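Local coordinates for malonyl coenzyme A-acyl carrier protein transacylase (Helicobacter pylori, PDB 2H1Y), which probably catalyses transfer of the malonyl group from malonyl-CoA to holo-acyl carrier protein, giving malonyl-ACP and free CoA, at residues P97-G102 with N274-I279; K131-A136 with E215-K220; D278-L283 with K299-V304. All coordinates share one frame; numbering follows the deposited sequence.

Contact 1. Residues P97-G102 with N274-I279; sequences PVFALG and NDRVDI
Val98 and Val277 mark the closest approach of the two backbones, their CA atoms 7.2 Å apart, and no hydrogen bond crosses; the contact is made mainly by side chains. The two valines meet methyl to methyl, crossing obliquely, with Val98 CG1 3.3 Å from Val277 CG1. That spacing is tight, but it is doubtful in detail, because chi1 of Val98 lies at an eclipsed 1°. Val277 CG1 also approaches the Phe99 ring at a slant, 4.0 Å from CE1, and the two side chains cross at about a right angle. Strand 99-102 belongs to the mostly parallel sheet of the acyltransferase core, whereas residues 274-278 form the loop leading from helix 266-271 into strand 279-283. Strand 15-19 separates these two strands in the sheet, and the contact bridges across near its beginning. Arg276 completes the contact with one face of its guanidinium: Val98 CG2 lies 3.6 Å from Arg276 NH2 and Phe99 CD1 3.7 Å from Arg276 NH1, CD1 offset toward the guanidinium rim, and the planes of ring and guanidinium are only 25° apart. A bend at chi3 (50°) turns NE of Arg276 out of the line of its chain. The polar end is held from outside the two segments: NH2 by a salt bridge to Glu236 OE1 on the neighbouring strand 236-238, and NH1 by Asn273 OD1.

Contact 2. Residues K131-A136 with E215-K220; sequences KMMQEA and EPMIFK
Met132 and Met217 make the closest contact between the two segments: Met217 CE lies 3.4 Å from Met132 CB. Met217 serves both methionines of the helix at once, since its SD lies 3.8 Å from Met133 CG while its methyl turns to Met132. Its CG stands between the backbone N and the carbonyl carbon (chi1 82°), and a bend at chi3 (-85°) swings CE out of the otherwise extended chain to reach Met132. Met132 itself runs extended beyond CG and carries its methyl to the stem of Lys220, with CE 4.0 Å from Lys220 CB, the two side chains at about a right angle. One turn further along the helix, Ala136 CB approaches Pro216 CB at 4.5 Å, a looser touch at the outer margin. Met132 and Ala136, four residues apart in the helix and linked by the bond from Ala136 N to Met132 O (2.9 Å), both turn their CB toward 215-220. The contact thus packs the last turns of helix 119-137 against the segment that leads into helix 218-228 and its first turn, where Lys220 lies. Between these helices the chain passes through the four-stranded antiparallel sheet of the smaller, ferredoxin-like subdomain characteristic of FabD enzymes. Further out, Met133, whose CB points away from 215-220, rests on Gln73 of helix 69-90 and on Ser209 and Leu214, while Met217 also touches Leu260. On the helix surface Lys131 NZ forms a salt bridge with Glu135 OE2 at 3.1 Å, met nearly along the C-O bond. Glu135 OE1 remains 6.3 Å from Lys220 NZ, a separation too long for a direct ionic bond.

Contact 3. Residues D278-L283 with K299-V304; sequences DIFFEL and KPTISV
Phe280 and Phe281 offer ring edges to 299-304: Pro300 O and Lys299 CB lie near the plane of the Phe280 ring, and Ile302 CD1 meets the Phe281 edge 3.4 Å from CE2. Strands 279-283 and 301-304 are the parallel pair of a beta-alpha-beta unit completed by helix 288-294, their axes 4.7 Å apart and 19° from parallel. The register pairs Phe280 with Thr301 through Leu283 with Val304. Each pair sends its side chains to one face of the sheet, and the faces alternate. Toward helix 307-320, Ile302 CD1 also meets Ile279 CD1, while Phe281 packs on Phe316 and meets the ring of Tyr15. Toward helix 288-294, Phe280 CB lies 3.5 Å from Thr301 OG1, which Asn293 ND2 binds. The Glu282 chain, extended beyond CG, carries its buried carboxylate out to the backbone N-H groups of Leu289 and Lys290, which would be expected to stabilise its negative charge. Four backbone bonds join the strands, from Phe280 N to Pro300 O (2.8 Å) at one end to Val304 N, which reaches Glu282 O at 2.8 Å with an N-H...O angle of 169°.

Overall arrangement
From the N terminus, contact 1 opens on strand 99-102 and closes only at 274-279, the loop before strand 279-283. Contact 2 is nested within it, joining helix 119-137 to the beginning of 218-228 around the antiparallel sheet. Contact 3 opens on Asp278 and Ile279, where contact 1 ends, and closes a beta-alpha-beta unit at the sheet edge. Contacts 1 and 3 reach the same sheet, centres about 9 Å apart, and they touch: Lys299 NZ is 2.7 Å from Val277 O and 2.8 Å from Asn274 O, both probable hydrogen bonds. Contact 2 lies on the other side of the chain's centre, its centre about 31 and 32 Å from those of contacts 1 and 3.

Contact 1. Residues P97-G102 with N274-I279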
loop_
_atom_site.group_PDB
_atom_site.type_symbol
_atom_site.label_atom_id
_atom_site.label_comp_id
_atom_site.label_asym_id
_atom_site.label_seq_id
_atom_site.Cartn_x
_atom_site.Cartn_y
_atom_site.Cartn_z
ATOM N N PRO A 97 -7.559 5.053 -15.911
ATOM C CA PRO A 97 -7.460 6.091 -14.893
ATOM C C PRO A 97 -6.450 7.125 -15.325
ATOM O O PRO A 97 -5.556 6.793 -16.095
ATOM C CB PRO A 97 -6.899 5.332 -13.691
ATOM C CG PRO A 97 -6.036 4.305 -14.299
ATOM C CD PRO A 97 -6.737 3.877 -15.567
ATOM N N VAL A 98 -6.564 8.357 -14.832
ATOM C CA VAL A 98 -5.525 9.353 -15.150
ATOM C C VAL A 98 -4.191 9.026 -14.458
ATOM O O VAL A 98 -3.144 9.138 -15.079
ATOM C CB VAL A 98 -5.992 10.885 -15.102
ATOM C CG1 VAL A 98 -7.461 11.039 -14.692
ATOM C CG2 VAL A 98 -5.043 11.761 -14.284
ATOM N N PHE A 99 -4.236 8.563 -13.213
ATOM C CA PHE A 99 -3.043 8.032 -12.546
ATOM C C PHE A 99 -3.435 7.020 -11.465
ATOM O O PHE A 99 -4.620 6.852 -11.168
ATOM C CB PHE A 99 -2.222 9.162 -11.930
ATOM C CG PHE A 99 -2.878 9.802 -10.732
ATOM C CD1 PHE A 99 -3.665 10.946 -10.880
ATOM C CD2 PHE A 99 -2.727 9.249 -9.453
ATOM C CE1 PHE A 99 -4.286 11.541 -9.776
ATOM C CE2 PHE A 99 -3.349 9.840 -8.347
ATOM C CZ PHE A 99 -4.132 10.995 -8.515
ATOM N N ALA A 100 -2.430 6.362 -10.880
ATOM C CA ALA A 100 -2.625 5.442 -9.751
ATOM C C ALA A 100 -1.635 5.726 -8.601
ATOM O O ALA A 100 -0.454 5.949 -8.841
ATOM C CB ALA A 100 -2.504 3.999 -10.218
ATOM N N LEU A 101 -2.141 5.708 -7.367
ATOM C CA LEU A 101 -1.379 5.980 -6.149
ATOM C C LEU A 101 -1.553 4.796 -5.195
ATOM O O LEU A 101 -2.677 4.299 -4.997
ATOM C CB LEU A 101 -1.935 7.232 -5.450
ATOM C CG LEU A 101 -1.106 8.240 -4.615
ATOM C CD1 LEU A 101 -2.003 9.033 -3.683
ATOM C CD2 LEU A 101 0.061 7.673 -3.817
ATOM N N GLY A 102 -0.459 4.364 -4.579
ATOM C CA GLY A 102 -0.522 3.319 -3.586
ATOM C C GLY A 102 0.058 3.803 -2.283
ATOM O O GLY A 102 0.593 4.909 -2.202
ATOM N N ASN A 274 -4.673 15.906 -6.638
ATOM C CA ASN A 274 -6.113 15.999 -6.388
ATOM C C ASN A 274 -6.903 16.813 -7.436
ATOM O O ASN A 274 -8.088 16.546 -7.678
ATOM C CB ASN A 274 -6.357 16.556 -4.976
ATOM C CG ASN A 274 -7.827 16.550 -4.593
ATOM O OD1 ASN A 274 -8.388 15.503 -4.269
ATOM N ND2 ASN A 274 -8.464 17.715 -4.654
ATOM N N ASP A 275 -6.242 17.796 -8.052
ATOM C CA ASP A 275 -6.840 18.597 -9.131
ATOM C C ASP A 275 -7.052 17.871 -10.468
ATOM O O ASP A 275 -7.901 18.272 -11.273
ATOM C CB ASP A 275 -6.014 19.864 -9.357
ATOM C CG ASP A 275 -6.024 20.795 -8.141
ATOM O OD1 ASP A 275 -6.690 20.469 -7.118
ATOM O OD2 ASP A 275 -5.368 21.865 -8.217
ATOM N N ARG A 276 -6.302 16.801 -10.708
ATOM C CA ARG A 276 -6.344 16.134 -12.017
ATOM C C ARG A 276 -7.503 15.143 -12.157
ATOM O O ARG A 276 -7.694 14.574 -13.229
ATOM C CB ARG A 276 -5.008 15.434 -12.320
ATOM C CG ARG A 276 -3.751 16.222 -11.886
ATOM C CD ARG A 276 -2.539 15.312 -11.879
ATOM N NE ARG A 276 -2.446 14.588 -13.139
ATOM C CZ ARG A 276 -1.687 13.517 -13.344
ATOM N NH1 ARG A 276 -0.944 13.020 -12.361
ATOM N NH2 ARG A 276 -1.678 12.933 -14.539
ATOM N N VAL A 277 -8.267 14.918 -11.093
ATOM C CA VAL A 277 -9.411 13.976 -11.160
ATOM C C VAL A 277 -10.653 14.453 -10.380
ATOM O O VAL A 277 -10.573 15.384 -9.594
ATOM C CB VAL A 277 -9.028 12.544 -10.662
ATOM C CG1 VAL A 277 -7.920 11.942 -11.499
ATOM C CG2 VAL A 277 -8.612 12.593 -9.231
ATOM N N ASP A 278 -11.784 13.784 -10.582
ATOM C CA ASP A 278 -13.024 14.081 -9.856
ATOM C C ASP A 278 -13.340 13.071 -8.760
ATOM O O ASP A 278 -14.185 13.334 -7.880
ATOM C CB ASP A 278 -14.180 14.146 -10.833
ATOM C CG ASP A 278 -13.905 15.098 -11.965
ATOM O OD1 ASP A 278 -13.865 16.313 -11.689
ATOM O OD2 ASP A 278 -13.682 14.636 -13.116
ATOM N N ILE A 279 -12.653 11.931 -8.786
ATOM C CA ILE A 279 -13.023 10.813 -7.928
ATOM C C ILE A 279 -11.910 9.778 -7.851
ATOM O O ILE A 279 -11.084 9.684 -8.758
ATOM C CB ILE A 279 -14.345 10.157 -8.434
ATOM C CG1 ILE A 279 -14.931 9.219 -7.381
ATOM C CG2 ILE A 279 -14.160 9.488 -9.828
ATOM C CD1 ILE A 279 -16.438 9.048 -7.523
#

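Contact 2. Residues K131-A136 with E215-K220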
loop_
_atom_site.group_PDB
_atom_site.type_symbol
_atom_site.label_atom_id
_atom_site.label_comp_id
_atom_site.label_asym_id
_atom_site.label_seq_id
_atom_site.Cartn_x
_atom_site.Cartn_y
_atom_site.Cartn_z
ATOM N N LYS A 131 9.294 -10.693 3.176
ATOM C CA LYS A 131 10.266 -11.598 3.769
ATOM C C LYS A 131 11.549 -10.837 4.051
ATOM O O LYS A 131 12.132 -10.950 5.145
ATOM C CB LYS A 131 10.534 -12.754 2.814
ATOM C CG LYS A 131 11.061 -13.987 3.469
ATOM C CD LYS A 131 11.196 -15.137 2.466
ATOM C CE LYS A 131 11.368 -16.469 3.203
ATOM N NZ LYS A 131 12.335 -16.340 4.347
ATOM N N MET A 132 11.966 -10.033 3.077
ATOM C CA MET A 132 13.189 -9.252 3.212
ATOM C C MET A 132 13.084 -8.137 4.261
ATOM O O MET A 132 14.050 -7.829 4.958
ATOM C CB MET A 132 13.632 -8.714 1.864
ATOM C CG MET A 132 13.995 -9.795 0.871
ATOM S SD MET A 132 14.355 -9.074 -0.731
ATOM C CE MET A 132 14.789 -10.527 -1.703
ATOM N N MET A 133 11.902 -7.556 4.387
ATOM C CA MET A 133 11.649 -6.589 5.459
ATOM C C MET A 133 11.749 -7.259 6.836
ATOM O O MET A 133 12.296 -6.677 7.783
ATOM C CB MET A 133 10.294 -5.884 5.273
ATOM C CG MET A 133 10.307 -4.762 4.233
ATOM S SD MET A 133 8.714 -3.959 3.877
ATOM C CE MET A 133 8.136 -3.581 5.539
ATOM N N GLN A 134 11.246 -8.488 6.940
ATOM C CA GLN A 134 11.304 -9.222 8.201
ATOM C C GLN A 134 12.722 -9.642 8.530
ATOM O O GLN A 134 13.163 -9.499 9.664
ATOM C CB GLN A 134 10.381 -10.440 8.182
ATOM C CG GLN A 134 8.919 -10.089 7.956
ATOM C CD GLN A 134 7.981 -11.251 8.267
ATOM O OE1 GLN A 134 7.506 -11.390 9.409
ATOM N NE2 GLN A 134 7.694 -12.085 7.249
ATOM N N GLU A 135 13.430 -10.152 7.529
ATOM C CA GLU A 135 14.818 -10.575 7.704
ATOM C C GLU A 135 15.718 -9.405 8.071
ATOM O O GLU A 135 16.517 -9.507 9.008
ATOM C CB GLU A 135 15.340 -11.240 6.441
ATOM C CG GLU A 135 14.669 -12.582 6.094
ATOM C CD GLU A 135 14.998 -13.049 4.673
ATOM O OE1 GLU A 135 15.751 -12.348 3.941
ATOM O OE2 GLU A 135 14.491 -14.120 4.288
ATOM N N ALA A 136 15.575 -8.293 7.350
ATOM C CA ALA A 136 16.418 -7.129 7.577
ATOM C C ALA A 136 16.201 -6.558 8.954
ATOM O O ALA A 136 17.091 -5.895 9.485
ATOM C CB ALA A 136 16.168 -6.062 6.540
ATOM N N GLU A 215 17.936 -0.541 4.461
ATOM C CA GLU A 215 19.164 -0.428 3.647
ATOM C C GLU A 215 19.699 -1.784 3.195
ATOM O O GLU A 215 19.906 -1.985 1.995
ATOM C CB GLU A 215 20.272 0.335 4.392
ATOM C CG GLU A 215 20.878 1.526 3.623
ATOM C CD GLU A 215 21.597 1.131 2.327
ATOM O OE1 GLU A 215 22.659 0.462 2.386
ATOM O OE2 GLU A 215 21.106 1.517 1.242
ATOM N N PRO A 216 19.910 -2.730 4.142
ATOM C CA PRO A 216 20.455 -4.023 3.710
ATOM C C PRO A 216 19.791 -4.584 2.462
ATOM O O PRO A 216 20.492 -5.046 1.581
ATOM C CB PRO A 216 20.193 -4.934 4.912
ATOM C CG PRO A 216 20.269 -4.023 6.082
ATOM C CD PRO A 216 19.696 -2.701 5.607
ATOM N N MET A 217 18.462 -4.517 2.378
ATOM C CA MET A 217 17.692 -5.234 1.355
ATOM C C MET A 217 17.605 -4.532 -0.000
ATOM O O MET A 217 17.114 -5.153 -0.970
ATOM C CB MET A 217 16.266 -5.574 1.860
ATOM C CG MET A 217 15.222 -4.421 1.754
ATOM S SD MET A 217 13.518 -4.838 2.273
ATOM C CE MET A 217 12.841 -5.556 0.778
ATOM N N ILE A 218 18.050 -3.264 -0.082
ATOM C CA ILE A 218 17.854 -2.475 -1.325
ATOM C C ILE A 218 18.422 -3.168 -2.563
ATOM O O ILE A 218 17.741 -3.276 -3.581
ATOM C CB ILE A 218 18.307 -0.955 -1.261
ATOM C CG1 ILE A 218 19.816 -0.795 -1.038
ATOM C CG2 ILE A 218 17.503 -0.195 -0.218
ATOM C CD1 ILE A 218 20.454 0.445 -1.751
ATOM N N PHE A 219 19.646 -3.684 -2.467
ATOM C CA PHE A 219 20.192 -4.369 -3.622
ATOM C C PHE A 219 19.453 -5.653 -4.047
ATOM O O PHE A 219 19.122 -5.790 -5.227
ATOM C CB PHE A 219 21.711 -4.581 -3.595
ATOM C CG PHE A 219 22.233 -4.835 -4.954
ATOM C CD1 PHE A 219 22.567 -3.761 -5.782
ATOM C CD2 PHE A 219 22.237 -6.136 -5.482
ATOM C CE1 PHE A 219 22.973 -3.979 -7.098
ATOM C CE2 PHE A 219 22.632 -6.375 -6.782
ATOM C CZ PHE A 219 22.997 -5.294 -7.606
ATOM N N LYS A 220 19.216 -6.578 -3.111
ATOM C CA LYS A 220 18.460 -7.812 -3.402
ATOM C C LYS A 220 17.090 -7.528 -4.034
ATOM O O LYS A 220 16.640 -8.250 -4.928
ATOM C CB LYS A 220 18.274 -8.668 -2.144
ATOM C CG LYS A 220 19.528 -9.406 -1.684
ATOM C CD LYS A 220 19.206 -10.739 -0.957
ATOM C CE LYS A 220 18.773 -11.873 -1.931
ATOM N NZ LYS A 220 19.022 -13.248 -1.379
#

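Contact 3. Residues D278-L283 with K299-V304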
loop_
_atom_site.group_PDB
_atom_site.type_symbol
_atom_site.label_atom_id
_atom_site.label_comp_id
_atom_site.label_asym_id
_atom_site.label_seq_id
_atom_site.Cartn_x
_atom_site.Cartn_y
_atom_site.Cartn_z
ATOM N N ASP A 278 -11.784 13.784 -10.582
ATOM C CA ASP A 278 -13.024 14.081 -9.856
ATOM C C ASP A 278 -13.340 13.071 -8.760
ATOM O O ASP A 278 -14.185 13.334 -7.880
ATOM C CB ASP A 278 -14.180 14.146 -10.833
ATOM C CG ASP A 278 -13.905 15.098 -11.965
ATOM O OD1 ASP A 278 -13.865 16.313 -11.689
ATOM O OD2 ASP A 278 -13.682 14.636 -13.116
ATOM N N ILE A 279 -12.653 11.931 -8.786
ATOM C CA ILE A 279 -13.023 10.813 -7.928
ATOM C C ILE A 279 -11.910 9.778 -7.851
ATOM O O ILE A 279 -11.084 9.684 -8.758
ATOM C CB ILE A 279 -14.345 10.157 -8.434
ATOM C CG1 ILE A 279 -14.931 9.219 -7.381
ATOM C CG2 ILE A 279 -14.160 9.488 -9.828
ATOM C CD1 ILE A 279 -16.438 9.048 -7.523
ATOM N N PHE A 280 -11.907 9.010 -6.766
ATOM C CA PHE A 280 -10.879 8.021 -6.514
ATOM C C PHE A 280 -11.534 6.663 -6.362
ATOM O O PHE A 280 -12.622 6.571 -5.796
ATOM C CB PHE A 280 -10.144 8.349 -5.210
ATOM C CG PHE A 280 -9.219 9.534 -5.300
ATOM C CD1 PHE A 280 -9.660 10.807 -4.953
ATOM C CD2 PHE A 280 -7.888 9.373 -5.715
ATOM C CE1 PHE A 280 -8.789 11.922 -5.032
ATOM C CE2 PHE A 280 -7.014 10.470 -5.796
ATOM C CZ PHE A 280 -7.467 11.746 -5.451
ATOM N N PHE A 281 -10.881 5.607 -6.856
ATOM C CA PHE A 281 -11.317 4.238 -6.542
ATOM C C PHE A 281 -10.278 3.538 -5.663
ATOM O O PHE A 281 -9.145 3.322 -6.086
ATOM C CB PHE A 281 -11.598 3.392 -7.801
ATOM C CG PHE A 281 -12.625 3.964 -8.730
ATOM C CD1 PHE A 281 -12.422 3.922 -10.096
ATOM C CD2 PHE A 281 -13.788 4.543 -8.257
ATOM C CE1 PHE A 281 -13.358 4.437 -10.982
ATOM C CE2 PHE A 281 -14.743 5.065 -9.131
ATOM C CZ PHE A 281 -14.527 5.007 -10.499
ATOM N N GLU A 282 -10.640 3.192 -4.439
ATOM C CA GLU A 282 -9.730 2.395 -3.626
ATOM C C GLU A 282 -9.926 0.940 -4.029
ATOM O O GLU A 282 -10.965 0.355 -3.701
ATOM C CB GLU A 282 -9.971 2.581 -2.122
ATOM C CG GLU A 282 -8.854 1.997 -1.268
ATOM C CD GLU A 282 -8.875 2.427 0.192
ATOM O OE1 GLU A 282 -7.937 2.057 0.923
ATOM O OE2 GLU A 282 -9.808 3.130 0.624
ATOM N N LEU A 283 -8.942 0.364 -4.737
ATOM C CA LEU A 283 -9.023 -1.034 -5.184
ATOM C C LEU A 283 -8.408 -1.994 -4.197
ATOM O O LEU A 283 -7.209 -1.937 -3.924
ATOM C CB LEU A 283 -8.375 -1.238 -6.548
ATOM C CG LEU A 283 -8.911 -0.356 -7.659
ATOM C CD1 LEU A 283 -8.170 -0.683 -8.923
ATOM C CD2 LEU A 283 -10.399 -0.550 -7.820
ATOM N N LYS A 299 -12.961 15.216 -2.798
ATOM C CA LYS A 299 -13.390 14.327 -3.861
ATOM C C LYS A 299 -13.723 12.974 -3.279
ATOM O O LYS A 299 -13.094 12.538 -2.325
ATOM C CB LYS A 299 -12.270 14.175 -4.880
ATOM C CG LYS A 299 -11.594 15.489 -5.256
ATOM C CD LYS A 299 -12.493 16.339 -6.099
ATOM C CE LYS A 299 -11.774 17.602 -6.587
ATOM N NZ LYS A 299 -10.803 17.260 -7.652
ATOM N N PRO A 300 -14.734 12.299 -3.844
ATOM C CA PRO A 300 -15.120 11.012 -3.266
ATOM C C PRO A 300 -14.133 9.883 -3.561
ATOM O O PRO A 300 -13.303 9.973 -4.497
ATOM C CB PRO A 300 -16.488 10.718 -3.919
ATOM C CG PRO A 300 -16.884 11.993 -4.653
ATOM C CD PRO A 300 -15.583 12.659 -4.997
ATOM N N THR A 301 -14.226 8.850 -2.725
ATOM C CA THR A 301 -13.500 7.614 -2.888
ATOM C C THR A 301 -14.522 6.505 -2.706
ATOM O O THR A 301 -15.041 6.306 -1.609
ATOM C CB THR A 301 -12.360 7.444 -1.832
ATOM O OG1 THR A 301 -11.388 8.490 -1.957
ATOM C CG2 THR A 301 -11.661 6.110 -2.016
ATOM N N ILE A 302 -14.834 5.799 -3.780
ATOM C CA ILE A 302 -15.601 4.566 -3.677
ATOM C C ILE A 302 -14.607 3.466 -3.368
ATOM O O ILE A 302 -13.605 3.323 -4.076
ATOM C CB ILE A 302 -16.309 4.235 -5.007
ATOM C CG1 ILE A 302 -17.269 5.352 -5.378
ATOM C CG2 ILE A 302 -17.029 2.878 -4.916
ATOM C CD1 ILE A 302 -17.069 5.834 -6.754
ATOM N N SER A 303 -14.860 2.708 -2.311
ATOM C CA SER A 303 -13.977 1.602 -1.982
ATOM C C SER A 303 -14.499 0.344 -2.638
ATOM O O SER A 303 -15.673 0.034 -2.557
ATOM C CB SER A 303 -13.757 1.436 -0.460
ATOM O OG SER A 303 -14.923 1.729 0.287
ATOM N N VAL A 304 -13.621 -0.353 -3.337
ATOM C CA VAL A 304 -13.989 -1.545 -4.085
ATOM C C VAL A 304 -13.275 -2.730 -3.441
ATOM O O VAL A 304 -12.196 -3.147 -3.884
ATOM C CB VAL A 304 -13.574 -1.416 -5.567
ATOM C CG1 VAL A 304 -14.131 -2.575 -6.391
ATOM C CG2 VAL A 304 -14.023 -0.056 -6.141
#